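Local coordinates for protein hydrolase, isochorismatase family (Pseudomonas putida, PDB 4L07) that hydrolyses the amide of maleamate, probably yielding maleate and ammonia, in the bacterial breakdown of N-heterocycles, at residues L46-T51 and D169-D173; I25-F29 and V141-T145; F29-D35 and R97-M103. All coordinates share one frame; numbering follows the deposited sequence.

In the fold
Contact 2 lies in the middle of the parallel sheet of the isochorismatase domain, with contacts 1 and 3 each reaching out from it. Contact 2 pairs the neighbouring strands 22-27 and 138-144. Contact 1, its centre about 9 Å from that of contact 2, sets helix 45-60 against the end of the next strand, 163-172, probably hydrogen-bonded to strand 138-144 at Gly143. Contact 3, about 11 Å from the centre of contact 2 and 14 Å from that of contact 1, continues the chain through the shared Phe29 into helix 31-34. Along the chain, contact 3 is nested within the loop closed by contact 2, while contact 1 crosses both. All three lie around the C-terminal strand ends, where this family probably binds substrate.

Contact 1 (L46-T51 and D169-D173); sequences LQMSRT and DCCAD
Gln47 lies across the backbone of the segment 169-173, touching it along most of its own length. Its CB rests on Cys170, its CG comes 3.5 Å from the O of Cys171, and its amide carbon CD ends 3.9 Å from the CB of Ala172. A bend at chi2 (90°) turns the amide along the strand end toward Ala172. The base of the residue is just as close: CA of Gln47 directs its hydrogen at O of Asp169 in a fairly straight C-H...O contact (3.4 Å, 159° at the hydrogen). Such contacts and van der Waals packing hold the two segments together, without conventional hydrogen bonds between them.

Cys170 packs against the next turn of the helix, at Arg50 and Thr51. Its SG sits 3.6 Å from CB of Arg50, and its CB lies 3.4 Å from OG1 of Thr51. That hydroxyl is already engaged, donating to O of Gln47 one turn back (2.8 Å), so the helix presents a polar atom whose bonding need is met within its own backbone. Thr142 of strand 138-144 and Ser196 of helix 196-207 also touch Cys170.

Asp169 meets the aliphatic part of Arg50, its OD1 standing 3.6 Å from CD. The two side chains cross at about a right angle, and the charged ends go separate ways: NE of Arg50 forms a salt bridge with Glu53, whereas OD1 of Asp169 is bonded to the hydroxyl of Ser196. Any attraction between the two charges is therefore probably only long-range.

This is helix-on-sheet packing at the C-terminal end of the strands in a three-layer alpha/beta/alpha fold, with helix 45-60 laid on the end of strand 163-172, beside a bound glycerol that may mark a pocket.

Contact 2 (I25-F29 and V141-T145); sequences IVVDF and VTGAT. With SO4 (sulfate ion), chain C.
Val27 and Thr142 anchor two neighbouring parallel strands by alternating backbone bonds. N of Thr142 donates to O of Ile25 (3.0 Å), N of Val27 to O of Thr142 (2.8 Å), and N of Ala144 to O of Val27 (2.9 Å). The Thr142 hydroxyl adds a weak bond to O of Ile25.

Apolar contacts line the Val27/Val141 face, facing helix 146-159, where CG2 of Val27 meets CG1 of Val141 at 3.9 Å. On the other, beside helix 45-60, the Val26 methyls rest against OG1 of Thr142. Phe29 lays its ring over CA of Gly143, 3.6 Å from the ring centroid and 18° off the normal, a CH-pi contact. Backbone angles (132/-156°) and the nearby O of Val27 leave Gly143 no room for a CB.

One water joins OD2 of Asp28 to O of Ala144, and Asp28 also pairs with Lys116. A cis peptide precedes Thr145, whose N and OG1 both bind O2 of a sulfate, OG1 at 2.7 Å; N of Cys149 grips it too.

Asp28 after strand 22-27, Lys116 ending strand 112-116 and Cys149 early in helix 146-159 are consistent with the family's Asp-Lys-Cys catalytic triad, on the C-terminal side of the sheet.

Contact 3 (F29-D35 and R97-M103); sequences FSYGFTD and RLVEIDM
The N-terminus of helix 31-34, with Ser30 at its N-cap, is seated on the loop 97-103, and Tyr31 is sandwiched at the centre of the junction. The guanidinium of Arg97 lies flat on one face of the ring, centres 3.9 Å apart and planes 21° from parallel, a cation-pi stack. CA of Asp102 covers the opposite face, and the two restrict the ring's rotation. The N-H of Met103 holds the hydroxyl end in place (N to OH 3.2 Å).

With CG anti to the backbone N (chi1 -169°) and the chain extended as far as NE, the guanidinium of Arg97 comes to lie over the ring, its NH2 reaching Asp35 OD2 in a salt bridge of 2.8 Å. The carboxylate stands at 84° to the guanidinium, met on the anti side but well out of its plane. Gln37 also binds OD2, and Tyr38 NH2. Backbone bonds run from N of Asp102 to O of Phe29, N of Tyr31 to O of Glu100, and N of Gly32 to O of Leu98.

The junction lies beyond the end of strand 22-27, between Met48 of helix 45-60, which touches Phe29, Thr34 and Asp102, and strand 65-70, which touches Ser30 and Ile101.

Contact 1 (L46-T51 and D169-D173)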
ATOM      1  N   LEU A  46      24.764   7.291  21.880  1.00 25.59           N
ATOM      2  CA  LEU A  46      24.515   8.738  21.850  1.00 25.84           C
ATOM      3  C   LEU A  46      23.199   9.071  21.162  1.00 25.15           C
ATOM      4  O   LEU A  46      22.447   9.945  21.608  1.00 24.41           O
ATOM      5  CB  LEU A  46      25.664   9.479  21.153  1.00 27.45           C
ATOM      6  CG  LEU A  46      27.048   9.448  21.810  1.00 29.32           C
ATOM      7  CD1 LEU A  46      28.072  10.132  20.912  1.00 30.74           C
ATOM      8  CD2 LEU A  46      27.014  10.102  23.184  1.00 30.63           C
ATOM      9  N   GLN A  47      22.935   8.364  20.069  1.00 23.67           N
ATOM     10  CA  GLN A  47      21.735   8.567  19.265  1.00 23.71           C
ATOM     11  C   GLN A  47      20.466   8.268  20.059  1.00 23.86           C
ATOM     12  O   GLN A  47      19.473   8.998  19.952  1.00 24.43           O
ATOM     13  CB  GLN A  47      21.813   7.703  18.001  1.00 22.83           C
ATOM     14  CG  GLN A  47      22.842   8.203  16.986  1.00 24.02           C
ATOM     15  CD  GLN A  47      24.245   7.622  17.159  1.00 24.39           C
ATOM     16  OE1 GLN A  47      25.111   7.828  16.303  1.00 25.90           O
ATOM     17  NE2 GLN A  47      24.474   6.884  18.238  1.00 23.27           N
ATOM     18  N   MET A  48      20.508   7.201  20.856  1.00 24.25           N
ATOM     19  CA  MET A  48      19.366   6.803  21.684  1.00 24.71           C
ATOM     20  C   MET A  48      19.083   7.802  22.803  1.00 25.01           C
ATOM     21  O   MET A  48      17.933   8.046  23.137  1.00 24.71           O
ATOM     22  CB  MET A  48      19.550   5.393  22.256  1.00 24.89           C
ATOM     23  CG  MET A  48      19.314   4.286  21.242  1.00 24.55           C
ATOM     24  SD  MET A  48      19.302   2.625  21.930  1.00 24.17           S
ATOM     25  CE  MET A  48      21.006   2.444  22.468  1.00 23.69           C
ATOM     26  N   SER A  49      20.129   8.378  23.388  1.00 26.28           N
ATOM     27  CA  SER A  49      19.923   9.372  24.439  1.00 26.47           C
ATOM     28  C   SER A  49      19.343  10.677  23.886  1.00 26.63           C
ATOM     29  O   SER A  49      18.508  11.305  24.534  1.00 26.50           O
ATOM     30  CB  SER A  49      21.204   9.616  25.242  1.00 27.92           C
ATOM     31  OG  SER A  49      22.220  10.139  24.419  1.00 32.47           O
ATOM     32  N   ARG A  50      19.767  11.073  22.683  1.00 26.62           N
ATOM     33  CA  ARG A  50      19.180  12.237  22.019  1.00 26.40           C
ATOM     34  C   ARG A  50      17.718  11.953  21.658  1.00 25.32           C
ATOM     35  O   ARG A  50      16.844  12.800  21.856  1.00 24.54           O
ATOM     36  CB  ARG A  50      19.969  12.633  20.756  1.00 28.34           C
ATOM     37  CG  ARG A  50      21.426  13.038  20.965  1.00 30.89           C
ATOM     38  CD  ARG A  50      21.579  14.371  21.692  1.00 32.96           C
ATOM     39  NE  ARG A  50      21.438  14.218  23.140  1.00 35.39           N
ATOM     40  CZ  ARG A  50      22.349  13.659  23.937  1.00 37.46           C
ATOM     41  NH1 ARG A  50      23.485  13.179  23.441  1.00 39.29           N
ATOM     42  NH2 ARG A  50      22.116  13.569  25.240  1.00 37.41           N
ATOM     43  N   THR A  51      17.466  10.752  21.142  1.00 24.57           N
ATOM     44  CA  THR A  51      16.111  10.336  20.772  1.00 24.27           C
ATOM     45  C   THR A  51      15.210  10.313  22.012  1.00 23.99           C
ATOM     46  O   THR A  51      14.071  10.779  21.960  1.00 23.52           O
ATOM     47  CB  THR A  51      16.117   8.971  20.051  1.00 24.52           C
ATOM     48  OG1 THR A  51      16.935   9.061  18.872  1.00 25.13           O
ATOM     49  CG2 THR A  51      14.698   8.546  19.655  1.00 24.88           C
ATOM     50  N   ASP A 169      21.904  13.575  14.563  1.00 24.05           N
ATOM     51  CA  ASP A 169      22.486  13.047  15.796  1.00 24.44           C
ATOM     52  C   ASP A 169      21.595  12.016  16.501  1.00 24.13           C
ATOM     53  O   ASP A 169      21.912  11.570  17.603  1.00 23.92           O
ATOM     54  CB  ASP A 169      22.897  14.188  16.749  1.00 25.93           C
ATOM     55  CG  ASP A 169      21.723  15.040  17.203  1.00 26.62           C
ATOM     56  OD1 ASP A 169      21.798  15.600  18.319  1.00 26.89           O
ATOM     57  OD2 ASP A 169      20.727  15.165  16.460  1.00 26.00           O
ATOM     58  N   CYS A 170      20.490  11.639  15.853  1.00 23.45           N
ATOM     59  CA  CYS A 170      19.588  10.590  16.340  1.00 23.63           C
ATOM     60  C   CYS A 170      19.575   9.371  15.417  1.00 23.49           C
ATOM     61  O   CYS A 170      18.817   8.416  15.630  1.00 23.53           O
ATOM     62  CB  CYS A 170      18.168  11.136  16.446  1.00 24.31           C
ATOM     63  SG  CYS A 170      17.971  12.376  17.730  1.00 25.52           S
ATOM     64  N   CYS A 171      20.422   9.418  14.396  1.00 22.87           N
ATOM     65  CA  CYS A 171      20.498   8.367  13.398  1.00 22.72           C
ATOM     66  C   CYS A 171      21.834   7.646  13.515  1.00 22.68           C
ATOM     67  O   CYS A 171      22.889   8.280  13.472  1.00 23.80           O
ATOM     68  CB  CYS A 171      20.315   8.971  12.006  1.00 22.76           C
ATOM     69  SG  CYS A 171      18.679   9.703  11.737  1.00 24.85           S
ATOM     70  N   ALA A 172      21.780   6.326  13.676  1.00 22.41           N
ATOM     71  CA  ALA A 172      22.984   5.502  13.807  1.00 22.22           C
ATOM     72  C   ALA A 172      23.176   4.633  12.565  1.00 21.97           C
ATOM     73  O   ALA A 172      22.206   4.225  11.923  1.00 20.94           O
ATOM     74  CB  ALA A 172      22.895   4.639  15.057  1.00 22.56           C
ATOM     75  N   ASP A 173      24.428   4.353  12.222  1.00 21.81           N
ATOM     76  CA  ASP A 173      24.727   3.450  11.115  1.00 21.51           C
ATOM     77  C   ASP A 173      25.996   2.634  11.379  1.00 21.63           C
ATOM     78  O   ASP A 173      26.721   2.884  12.364  1.00 21.72           O
ATOM     79  CB  ASP A 173      24.841   4.240   9.803  1.00 21.18           C
ATOM     80  CG  ASP A 173      24.432   3.420   8.588  1.00 21.64           C
ATOM     81  OD1 ASP A 173      24.587   2.179   8.616  1.00 21.38           O
ATOM     82  OD2 ASP A 173      23.956   4.020   7.598  1.00 21.85           O
TER

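Contact 2 (I25-F29 and V141-T145)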
ATOM      1  N   ILE A  25       8.822   9.257  14.955  1.00 20.31           N
ATOM      2  CA  ILE A  25       8.968   7.858  14.555  1.00 20.19           C
ATOM      3  C   ILE A  25      10.370   7.392  14.933  1.00 20.16           C
ATOM      4  O   ILE A  25      11.360   7.950  14.464  1.00 20.18           O
ATOM      5  CB  ILE A  25       8.741   7.654  13.039  1.00 20.28           C
ATOM      6  CG1 ILE A  25       7.428   8.312  12.592  1.00 21.33           C
ATOM      7  CG2 ILE A  25       8.802   6.167  12.693  1.00 20.42           C
ATOM      8  CD1 ILE A  25       7.317   8.513  11.092  1.00 21.82           C
ATOM      9  N   VAL A  26      10.440   6.382  15.791  1.00 19.23           N
ATOM     10  CA  VAL A  26      11.720   5.816  16.228  1.00 19.59           C
ATOM     11  C   VAL A  26      11.915   4.480  15.519  1.00 19.81           C
ATOM     12  O   VAL A  26      11.290   3.476  15.859  1.00 19.99           O
ATOM     13  CB  VAL A  26      11.765   5.639  17.758  1.00 19.68           C
ATOM     14  CG1 VAL A  26      13.150   5.183  18.215  1.00 19.38           C
ATOM     15  CG2 VAL A  26      11.391   6.942  18.436  1.00 20.25           C
ATOM     16  N   VAL A  27      12.780   4.486  14.510  1.00 20.20           N
ATOM     17  CA  VAL A  27      12.947   3.335  13.624  1.00 19.90           C
ATOM     18  C   VAL A  27      13.963   2.314  14.137  1.00 20.28           C
ATOM     19  O   VAL A  27      15.170   2.576  14.144  1.00 20.66           O
ATOM     20  CB  VAL A  27      13.359   3.783  12.199  1.00 19.42           C
ATOM     21  CG1 VAL A  27      13.462   2.587  11.266  1.00 18.75           C
ATOM     22  CG2 VAL A  27      12.375   4.807  11.657  1.00 19.96           C
ATOM     23  N   ASP A  28      13.459   1.157  14.567  1.00 19.66           N
ATOM     24  CA  ASP A  28      14.284  -0.031  14.829  1.00 19.81           C
ATOM     25  C   ASP A  28      15.441   0.179  15.811  1.00 20.07           C
ATOM     26  O   ASP A  28      16.531  -0.370  15.609  1.00 20.32           O
ATOM     27  CB  ASP A  28      14.831  -0.619  13.516  1.00 20.21           C
ATOM     28  CG  ASP A  28      13.732  -1.056  12.560  1.00 20.97           C
ATOM     29  OD1 ASP A  28      12.562  -1.175  12.991  1.00 22.11           O
ATOM     30  OD2 ASP A  28      14.046  -1.302  11.371  1.00 21.11           O
ATOM     31  N   PHE A  29      15.209   0.955  16.868  1.00 20.32           N
ATOM     32  CA  PHE A  29      16.137   0.963  18.004  1.00 21.20           C
ATOM     33  C   PHE A  29      15.831  -0.250  18.900  1.00 21.19           C
ATOM     34  O   PHE A  29      15.547  -0.112  20.093  1.00 22.08           O
ATOM     35  CB  PHE A  29      16.076   2.279  18.801  1.00 21.12           C
ATOM     36  CG  PHE A  29      16.976   3.383  18.274  1.00 21.54           C
ATOM     37  CD1 PHE A  29      18.140   3.097  17.557  1.00 21.37           C
ATOM     38  CD2 PHE A  29      16.675   4.715  18.544  1.00 21.99           C
ATOM     39  CE1 PHE A  29      18.960   4.124  17.094  1.00 21.62           C
ATOM     40  CE2 PHE A  29      17.489   5.746  18.085  1.00 22.23           C
ATOM     41  CZ  PHE A  29      18.635   5.448  17.356  1.00 22.19           C
ATOM     42  N   VAL A 141      12.004  11.728  12.113  1.00 20.34           N
ATOM     43  CA  VAL A 141      12.472  10.359  11.968  1.00 20.09           C
ATOM     44  C   VAL A 141      13.841  10.196  12.625  1.00 20.77           C
ATOM     45  O   VAL A 141      14.750  10.986  12.385  1.00 21.31           O
ATOM     46  CB  VAL A 141      12.515   9.915  10.488  1.00 19.60           C
ATOM     47  CG1 VAL A 141      12.893   8.442  10.379  1.00 19.73           C
ATOM     48  CG2 VAL A 141      11.168  10.149   9.815  1.00 19.96           C
ATOM     49  N   THR A 142      13.951   9.164  13.458  1.00 21.23           N
ATOM     50  CA  THR A 142      15.177   8.804  14.173  1.00 21.12           C
ATOM     51  C   THR A 142      15.355   7.289  14.062  1.00 21.61           C
ATOM     52  O   THR A 142      14.438   6.590  13.642  1.00 21.01           O
ATOM     53  CB  THR A 142      15.074   9.163  15.675  1.00 22.30           C
ATOM     54  OG1 THR A 142      14.082   8.335  16.308  1.00 23.13           O
ATOM     55  CG2 THR A 142      14.696  10.629  15.875  1.00 22.54           C
ATOM     56  N   GLY A 143      16.526   6.772  14.426  1.00 20.64           N
ATOM     57  CA  GLY A 143      16.701   5.327  14.494  1.00 20.47           C
ATOM     58  C   GLY A 143      17.936   4.730  13.844  1.00 20.53           C
ATOM     59  O   GLY A 143      18.953   5.401  13.681  1.00 20.18           O
ATOM     60  N   ALA A 144      17.836   3.452  13.486  1.00 20.82           N
ATOM     61  CA  ALA A 144      18.940   2.706  12.889  1.00 20.83           C
ATOM     62  C   ALA A 144      18.430   1.808  11.760  1.00 20.48           C
ATOM     63  O   ALA A 144      17.383   1.186  11.909  1.00 20.21           O
ATOM     64  CB  ALA A 144      19.635   1.868  13.953  1.00 21.17           C
ATOM     65  N   THR A 145      19.141   1.728  10.633  1.00 20.24           N
ATOM     66  CA  THR A 145      20.351   2.504  10.369  1.00 19.93           C
ATOM     67  C   THR A 145      20.025   3.611   9.381  1.00 19.73           C
ATOM     68  O   THR A 145      19.064   3.515   8.610  1.00 19.04           O
ATOM     69  CB  THR A 145      21.483   1.638   9.776  1.00 19.78           C
ATOM     70  OG1 THR A 145      21.067   1.092   8.511  1.00 19.46           O
ATOM     71  CG2 THR A 145      21.843   0.505  10.726  1.00 20.07           C
TER
HETATM   72  S   SO4 C 301      19.088  -1.681   8.374  1.00 20.39           S
HETATM   73  O1  SO4 C 301      20.180  -2.124   9.280  1.00 20.94           O
HETATM   74  O2  SO4 C 301      18.744  -0.275   8.626  1.00 20.25           O
HETATM   75  O3  SO4 C 301      19.538  -1.812   6.971  1.00 22.21           O
HETATM   76  O4  SO4 C 301      17.877  -2.528   8.562  1.00 22.00           O
HETATM   77  O   HOH W   1      16.763  -1.437  11.028  1.00 23.93           O

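Contact 3 (F29-D35 and R97-M103)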
ATOM      1  N   PHE A  29      15.209   0.955  16.868  1.00 20.32           N
ATOM      2  CA  PHE A  29      16.137   0.963  18.004  1.00 21.20           C
ATOM      3  C   PHE A  29      15.831  -0.250  18.900  1.00 21.19           C
ATOM      4  O   PHE A  29      15.547  -0.112  20.093  1.00 22.08           O
ATOM      5  CB  PHE A  29      16.076   2.279  18.801  1.00 21.12           C
ATOM      6  CG  PHE A  29      16.976   3.383  18.274  1.00 21.54           C
ATOM      7  CD1 PHE A  29      18.140   3.097  17.557  1.00 21.37           C
ATOM      8  CD2 PHE A  29      16.675   4.715  18.544  1.00 21.99           C
ATOM      9  CE1 PHE A  29      18.960   4.124  17.094  1.00 21.62           C
ATOM     10  CE2 PHE A  29      17.489   5.746  18.085  1.00 22.23           C
ATOM     11  CZ  PHE A  29      18.635   5.448  17.356  1.00 22.19           C
ATOM     12  N   SER A  30      15.865  -1.434  18.295  1.00 21.69           N
ATOM     13  CA  SER A  30      15.739  -2.706  19.008  1.00 21.96           C
ATOM     14  C   SER A  30      17.137  -3.207  19.351  1.00 21.96           C
ATOM     15  O   SER A  30      18.118  -2.763  18.750  1.00 22.47           O
ATOM     16  CB  SER A  30      14.998  -3.732  18.148  1.00 22.52           C
ATOM     17  OG  SER A  30      15.744  -4.064  16.992  1.00 22.88           O
ATOM     18  N   TYR A  31      17.236  -4.125  20.309  1.00 22.66           N
ATOM     19  CA  TYR A  31      18.546  -4.651  20.713  1.00 22.18           C
ATOM     20  C   TYR A  31      19.326  -5.271  19.548  1.00 21.83           C
ATOM     21  O   TYR A  31      20.547  -5.187  19.503  1.00 21.71           O
ATOM     22  CB  TYR A  31      18.410  -5.648  21.868  1.00 23.50           C
ATOM     23  CG  TYR A  31      18.003  -4.993  23.170  1.00 24.67           C
ATOM     24  CD1 TYR A  31      18.859  -4.099  23.823  1.00 24.58           C
ATOM     25  CD2 TYR A  31      16.762  -5.258  23.748  1.00 25.33           C
ATOM     26  CE1 TYR A  31      18.487  -3.496  25.017  1.00 25.26           C
ATOM     27  CE2 TYR A  31      16.382  -4.653  24.935  1.00 25.63           C
ATOM     28  CZ  TYR A  31      17.251  -3.779  25.567  1.00 25.88           C
ATOM     29  OH  TYR A  31      16.871  -3.184  26.747  1.00 26.08           O
ATOM     30  N   GLY A  32      18.612  -5.880  18.605  1.00 20.92           N
ATOM     31  CA  GLY A  32      19.232  -6.454  17.409  1.00 20.78           C
ATOM     32  C   GLY A  32      20.053  -5.448  16.618  1.00 20.40           C
ATOM     33  O   GLY A  32      21.021  -5.818  15.950  1.00 21.47           O
ATOM     34  N   PHE A  33      19.667  -4.178  16.710  1.00 20.54           N
ATOM     35  CA  PHE A  33      20.348  -3.099  16.009  1.00 20.32           C
ATOM     36  C   PHE A  33      21.206  -2.210  16.920  1.00 21.02           C
ATOM     37  O   PHE A  33      21.997  -1.425  16.418  1.00 21.87           O
ATOM     38  CB  PHE A  33      19.342  -2.253  15.219  1.00 20.19           C
ATOM     39  CG  PHE A  33      18.659  -3.016  14.117  1.00 20.17           C
ATOM     40  CD1 PHE A  33      19.309  -3.245  12.909  1.00 20.03           C
ATOM     41  CD2 PHE A  33      17.374  -3.526  14.292  1.00 20.66           C
ATOM     42  CE1 PHE A  33      18.692  -3.964  11.895  1.00 20.06           C
ATOM     43  CE2 PHE A  33      16.752  -4.247  13.281  1.00 20.02           C
ATOM     44  CZ  PHE A  33      17.413  -4.467  12.082  1.00 20.07           C
ATOM     45  N   THR A  34      21.061  -2.344  18.241  1.00 21.54           N
ATOM     46  CA  THR A  34      21.731  -1.426  19.184  1.00 22.39           C
ATOM     47  C   THR A  34      22.663  -2.101  20.194  1.00 22.88           C
ATOM     48  O   THR A  34      23.443  -1.410  20.863  1.00 23.89           O
ATOM     49  CB  THR A  34      20.717  -0.590  19.992  1.00 22.06           C
ATOM     50  OG1 THR A  34      19.924  -1.469  20.801  1.00 21.69           O
ATOM     51  CG2 THR A  34      19.801   0.208  19.063  1.00 21.95           C
ATOM     52  N   ASP A  35      22.556  -3.420  20.345  1.00 23.31           N
ATOM     53  CA  ASP A  35      23.416  -4.160  21.285  1.00 24.50           C
ATOM     54  C   ASP A  35      24.515  -4.915  20.541  1.00 24.29           C
ATOM     55  O   ASP A  35      24.249  -5.903  19.857  1.00 24.05           O
ATOM     56  CB  ASP A  35      22.572  -5.115  22.144  1.00 24.47           C
ATOM     57  CG  ASP A  35      23.383  -5.833  23.219  1.00 25.65           C
ATOM     58  OD1 ASP A  35      24.621  -5.948  23.080  1.00 25.42           O
ATOM     59  OD2 ASP A  35      22.759  -6.297  24.202  1.00 26.02           O
ATOM     60  N   ARG A  97      15.123 -11.540  22.341  1.00 27.92           N
ATOM     61  CA  ARG A  97      15.574 -10.247  22.846  1.00 27.32           C
ATOM     62  C   ARG A  97      15.881  -9.266  21.707  1.00 26.43           C
ATOM     63  O   ARG A  97      15.750  -8.057  21.881  1.00 26.46           O
ATOM     64  CB  ARG A  97      16.803 -10.419  23.749  1.00 26.71           C
ATOM     65  CG  ARG A  97      17.183  -9.167  24.530  1.00 27.83           C
ATOM     66  CD  ARG A  97      18.313  -9.437  25.513  1.00 27.58           C
ATOM     67  NE  ARG A  97      18.761  -8.207  26.166  1.00 27.79           N
ATOM     68  CZ  ARG A  97      19.733  -7.421  25.710  1.00 27.77           C
ATOM     69  NH1 ARG A  97      20.073  -6.321  26.374  1.00 27.70           N
ATOM     70  NH2 ARG A  97      20.369  -7.728  24.589  1.00 27.66           N
ATOM     71  N   LEU A  98      16.264  -9.799  20.546  1.00 26.78           N
ATOM     72  CA  LEU A  98      16.700  -8.982  19.402  1.00 26.50           C
ATOM     73  C   LEU A  98      15.619  -7.997  18.953  1.00 25.63           C
ATOM     74  O   LEU A  98      15.926  -6.896  18.495  1.00 24.19           O
ATOM     75  CB  LEU A  98      17.094  -9.870  18.206  1.00 27.59           C
ATOM     76  CG  LEU A  98      18.191 -10.956  18.119  1.00 29.04           C
ATOM     77  CD1 LEU A  98      19.439 -10.497  17.368  1.00 28.17           C
ATOM     78  CD2 LEU A  98      18.520 -11.641  19.443  1.00 28.39           C
ATOM     79  N   VAL A  99      14.356  -8.400  19.102  1.00 25.46           N
ATOM     80  CA  VAL A  99      13.220  -7.634  18.590  1.00 26.54           C
ATOM     81  C   VAL A  99      12.675  -6.616  19.599  1.00 26.65           C
ATOM     82  O   VAL A  99      11.863  -5.752  19.251  1.00 26.23           O
ATOM     83  CB  VAL A  99      12.115  -8.597  18.104  1.00 26.77           C
ATOM     84  CG1 VAL A  99      10.838  -7.848  17.756  1.00 30.20           C
ATOM     85  CG2 VAL A  99      12.620  -9.398  16.910  1.00 27.20           C
ATOM     86  N   GLU A 100      13.133  -6.717  20.847  1.00 27.16           N
ATOM     87  CA  GLU A 100      12.698  -5.814  21.909  1.00 27.48           C
ATOM     88  C   GLU A 100      13.321  -4.438  21.748  1.00 25.83           C
ATOM     89  O   GLU A 100      14.504  -4.327  21.401  1.00 24.45           O
ATOM     90  CB  GLU A 100      13.066  -6.394  23.281  1.00 30.48           C
ATOM     91  CG  GLU A 100      12.269  -7.630  23.666  1.00 34.69           C
ATOM     92  CD  GLU A 100      10.823  -7.309  24.008  1.00 39.00           C
ATOM     93  OE1 GLU A 100       9.926  -8.011  23.496  1.00 42.75           O
ATOM     94  OE2 GLU A 100      10.577  -6.351  24.778  1.00 42.69           O
ATOM     95  N   ILE A 101      12.529  -3.404  22.014  1.00 24.14           N
ATOM     96  CA  ILE A 101      12.987  -2.022  21.919  1.00 24.11           C
ATOM     97  C   ILE A 101      13.994  -1.780  23.038  1.00 24.59           C
ATOM     98  O   ILE A 101      13.747  -2.144  24.188  1.00 24.00           O
ATOM     99  CB  ILE A 101      11.810  -1.017  21.997  1.00 24.16           C
ATOM    100  CG1 ILE A 101      10.775  -1.287  20.882  1.00 24.14           C
ATOM    101  CG2 ILE A 101      12.301   0.427  21.937  1.00 24.17           C
ATOM    102  CD1 ILE A 101      11.337  -1.273  19.468  1.00 23.66           C
ATOM    103  N   ASP A 102      15.133  -1.194  22.688  1.00 24.62           N
ATOM    104  CA  ASP A 102      16.184  -0.908  23.663  1.00 24.86           C
ATOM    105  C   ASP A 102      15.672   0.068  24.731  1.00 25.76           C
ATOM    106  O   ASP A 102      15.138   1.130  24.410  1.00 24.33           O
ATOM    107  CB  ASP A 102      17.421  -0.356  22.945  1.00 24.71           C
ATOM    108  CG  ASP A 102      18.659  -0.336  23.828  1.00 24.90           C
ATOM    109  OD1 ASP A 102      18.530  -0.030  25.029  1.00 25.38           O
ATOM    110  OD2 ASP A 102      19.764  -0.619  23.313  1.00 24.62           O
ATOM    111  N   MET A 103      15.840  -0.301  26.002  1.00 27.01           N
ATOM    112  CA  MET A 103      15.362   0.532  27.113  1.00 28.57           C
ATOM    113  C   MET A 103      16.003   1.923  27.174  1.00 27.20           C
ATOM    114  O   MET A 103      15.424   2.844  27.746  1.00 27.57           O
ATOM    115  CB  MET A 103      15.508  -0.196  28.461  1.00 30.92           C
ATOM    116  CG  MET A 103      14.391  -1.189  28.766  1.00 34.77           C
ATOM    117  SD  MET A 103      12.706  -0.527  28.649  1.00 39.84           S
ATOM    118  CE  MET A 103      12.646   0.641  30.011  1.00 37.54           C
TER